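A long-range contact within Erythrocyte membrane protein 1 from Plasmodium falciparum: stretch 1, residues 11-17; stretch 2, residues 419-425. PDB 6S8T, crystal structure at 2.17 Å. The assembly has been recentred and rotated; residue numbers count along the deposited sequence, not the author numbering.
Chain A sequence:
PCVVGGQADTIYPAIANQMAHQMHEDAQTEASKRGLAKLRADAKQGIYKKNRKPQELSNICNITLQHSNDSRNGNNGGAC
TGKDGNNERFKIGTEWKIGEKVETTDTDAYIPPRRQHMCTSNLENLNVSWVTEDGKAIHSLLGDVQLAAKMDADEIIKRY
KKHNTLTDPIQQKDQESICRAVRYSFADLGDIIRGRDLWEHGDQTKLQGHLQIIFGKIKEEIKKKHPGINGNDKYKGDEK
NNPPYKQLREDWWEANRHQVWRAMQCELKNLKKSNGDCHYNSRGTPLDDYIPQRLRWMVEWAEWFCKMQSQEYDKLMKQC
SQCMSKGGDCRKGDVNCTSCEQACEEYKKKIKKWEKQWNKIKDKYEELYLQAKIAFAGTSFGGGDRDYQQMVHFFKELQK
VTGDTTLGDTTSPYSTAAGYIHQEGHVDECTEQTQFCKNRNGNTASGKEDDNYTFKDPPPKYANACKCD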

# COMPACT_ATOMS: atom_id res chain seq x y z
N ILE A 11 15.72 23.31 2.91
CA ILE A 11 15.18 22.07 2.35
C ILE A 11 15.72 20.86 3.09
O ILE A 11 16.93 20.66 3.19
CB ILE A 11 15.50 21.97 0.85
CG1 ILE A 11 14.75 23.06 0.07
CG2 ILE A 11 15.15 20.59 0.32
CD1 ILE A 11 14.90 22.95 -1.43
N TYR A 12 14.81 20.04 3.62
CA TYR A 12 15.15 18.84 4.37
C TYR A 12 15.16 17.63 3.43
O TYR A 12 14.22 17.45 2.66
CB TYR A 12 14.16 18.61 5.49
CG TYR A 12 14.73 17.93 6.71
CD1 TYR A 12 15.32 18.66 7.74
CD2 TYR A 12 14.68 16.55 6.85
CE1 TYR A 12 15.84 18.04 8.85
CE2 TYR A 12 15.19 15.92 7.96
CZ TYR A 12 15.77 16.67 8.96
OH TYR A 12 16.29 16.04 10.07
N PRO A 13 16.20 16.79 3.48
CA PRO A 13 16.28 15.68 2.52
C PRO A 13 15.24 14.60 2.82
O PRO A 13 14.94 14.30 3.97
CB PRO A 13 17.70 15.16 2.71
CG PRO A 13 18.03 15.50 4.13
CD PRO A 13 17.35 16.82 4.40
N ALA A 14 14.70 14.03 1.75
CA ALA A 14 13.79 12.90 1.86
C ALA A 14 14.60 11.61 1.95
O ALA A 14 15.38 11.30 1.04
CB ALA A 14 12.84 12.86 0.65
N ILE A 15 14.43 10.87 3.04
CA ILE A 15 15.35 9.80 3.38
C ILE A 15 14.68 8.44 3.55
O ILE A 15 15.36 7.46 3.86
CB ILE A 15 16.16 10.15 4.65
CG1 ILE A 15 15.23 10.37 5.84
CG2 ILE A 15 17.00 11.39 4.41
CD1 ILE A 15 15.93 10.98 7.04
N ALA A 16 13.36 8.35 3.34
CA ALA A 16 12.68 7.06 3.52
C ALA A 16 13.25 5.99 2.60
O ALA A 16 13.45 4.85 3.03
CB ALA A 16 11.18 7.22 3.29
N ASN A 17 13.54 6.34 1.35
CA ASN A 17 14.03 5.34 0.40
C ASN A 17 15.43 4.85 0.79
O ASN A 17 15.73 3.66 0.65
CB ASN A 17 14.04 5.89 -1.02
CG ASN A 17 14.35 4.83 -2.06
OD1 ASN A 17 13.45 4.11 -2.51
ND2 ASN A 17 15.62 4.72 -2.43
N GLY A 419 4.17 16.13 8.25
CA GLY A 419 5.53 16.33 7.79
C GLY A 419 6.02 15.18 6.93
O GLY A 419 6.71 15.40 5.92
N TYR A 420 5.67 13.94 7.30
CA TYR A 420 6.04 12.79 6.48
C TYR A 420 5.43 12.89 5.08
O TYR A 420 6.10 12.58 4.09
CB TYR A 420 5.59 11.50 7.17
CG TYR A 420 6.18 10.24 6.55
CD1 TYR A 420 5.64 9.69 5.38
CD2 TYR A 420 7.27 9.61 7.13
CE1 TYR A 420 6.19 8.54 4.82
CE2 TYR A 420 7.82 8.47 6.57
CZ TYR A 420 7.28 7.94 5.42
OH TYR A 420 7.84 6.80 4.88
N ILE A 421 4.17 13.32 4.98
CA ILE A 421 3.52 13.43 3.68
C ILE A 421 4.23 14.46 2.81
O ILE A 421 4.50 14.22 1.63
CB ILE A 421 2.02 13.77 3.85
CG1 ILE A 421 1.26 12.59 4.44
CG2 ILE A 421 1.41 14.21 2.52
CD1 ILE A 421 1.31 11.34 3.60
N HIS A 422 4.56 15.62 3.38
CA HIS A 422 5.24 16.64 2.60
C HIS A 422 6.67 16.27 2.25
O HIS A 422 7.25 16.89 1.35
CB HIS A 422 5.20 17.98 3.34
CG HIS A 422 3.84 18.63 3.33
ND1 HIS A 422 3.27 19.15 2.18
CD2 HIS A 422 2.94 18.83 4.32
CE1 HIS A 422 2.08 19.65 2.47
NE2 HIS A 422 1.86 19.47 3.76
N GLN A 423 7.26 15.28 2.92
CA GLN A 423 8.60 14.82 2.60
C GLN A 423 8.61 13.69 1.58
O GLN A 423 9.48 13.66 0.70
CB GLN A 423 9.33 14.36 3.87
CG GLN A 423 9.79 15.49 4.78
CD GLN A 423 10.94 16.28 4.19
OE1 GLN A 423 10.87 17.50 4.04
NE2 GLN A 423 12.03 15.58 3.87
N GLU A 424 7.66 12.76 1.67
CA GLU A 424 7.67 11.55 0.87
C GLU A 424 6.45 11.37 -0.02
O GLU A 424 6.45 10.46 -0.86
CB GLU A 424 7.80 10.31 1.77
CG GLU A 424 8.91 10.40 2.81
CD GLU A 424 10.29 10.33 2.20
OE1 GLU A 424 10.40 9.91 1.03
OE2 GLU A 424 11.27 10.68 2.90
N GLY A 425 5.41 12.20 0.14
CA GLY A 425 4.15 11.97 -0.54
C GLY A 425 4.08 12.64 -1.90
O GLY A 425 4.98 13.34 -2.34
O HOH W 1 11.93 19.62 3.01
O HOH W 2 12.72 8.84 0.03

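Two side chains from the last turn of the 419-424 helix, Gln-423 and Glu-424, make all the direct hydrogen bonds of this contact, and both reach backbone groups of the other stretch. The straightest bond runs from Gln-423 NE2 to Tyr-12 O, at 3.1 Å with an N-H...O angle of 166°. Pro-13 O lies almost as near to Gln-423 NE2, at 3.2 Å, but its angle is poor, so proximity alone does not make it an acceptor. The other end of the amide is used as well: water 1 donates to Gln-423 OE1 at 2.6 Å and accepts from Tyr-12 N at 3.0 Å. The glutamine thus reaches both the carbonyl and the amide of Tyr-12, one directly and one through water.

Glu-424 meets the start of the 16-17 helix. Its OE2 accepts from Ala-16 N at 3.2 Å and 162°, a well-aligned bond. Ile-15 N is also 3.2 Å from Glu-424 OE2, yet the angle falls to 122° and the bond is weak. Ile-15 holds the N-cap position, so the carboxylate receives amides at a helix start, where no preceding turn supplies carbonyl acceptors. Water 2 extends the pattern by one residue, accepting from Asn-17 N at 2.9 Å and donating to Glu-424 OE1 at 2.7 Å.

Around these polar contacts lies the packing. The CA-to-CB bonds of Ala-14 and Ala-16 point toward the helix, whereas those of Pro-13 and Ile-15 point away. Ala-14 CB sits 3.5 Å from both Gln-423 O and Glu-424 OE2, near the closest pair of CA atoms, Ala-14 CA and Gln-423 CA, 5.6 Å apart. Ala-16 CB lies 3.4 Å from Glu-424 CD and 3.7 Å from Tyr-420 OH; the tyrosine's CB points sideways, but its ring carries the hydroxyl nearer. Altogether the stretches bury 275 Å², counting both sides.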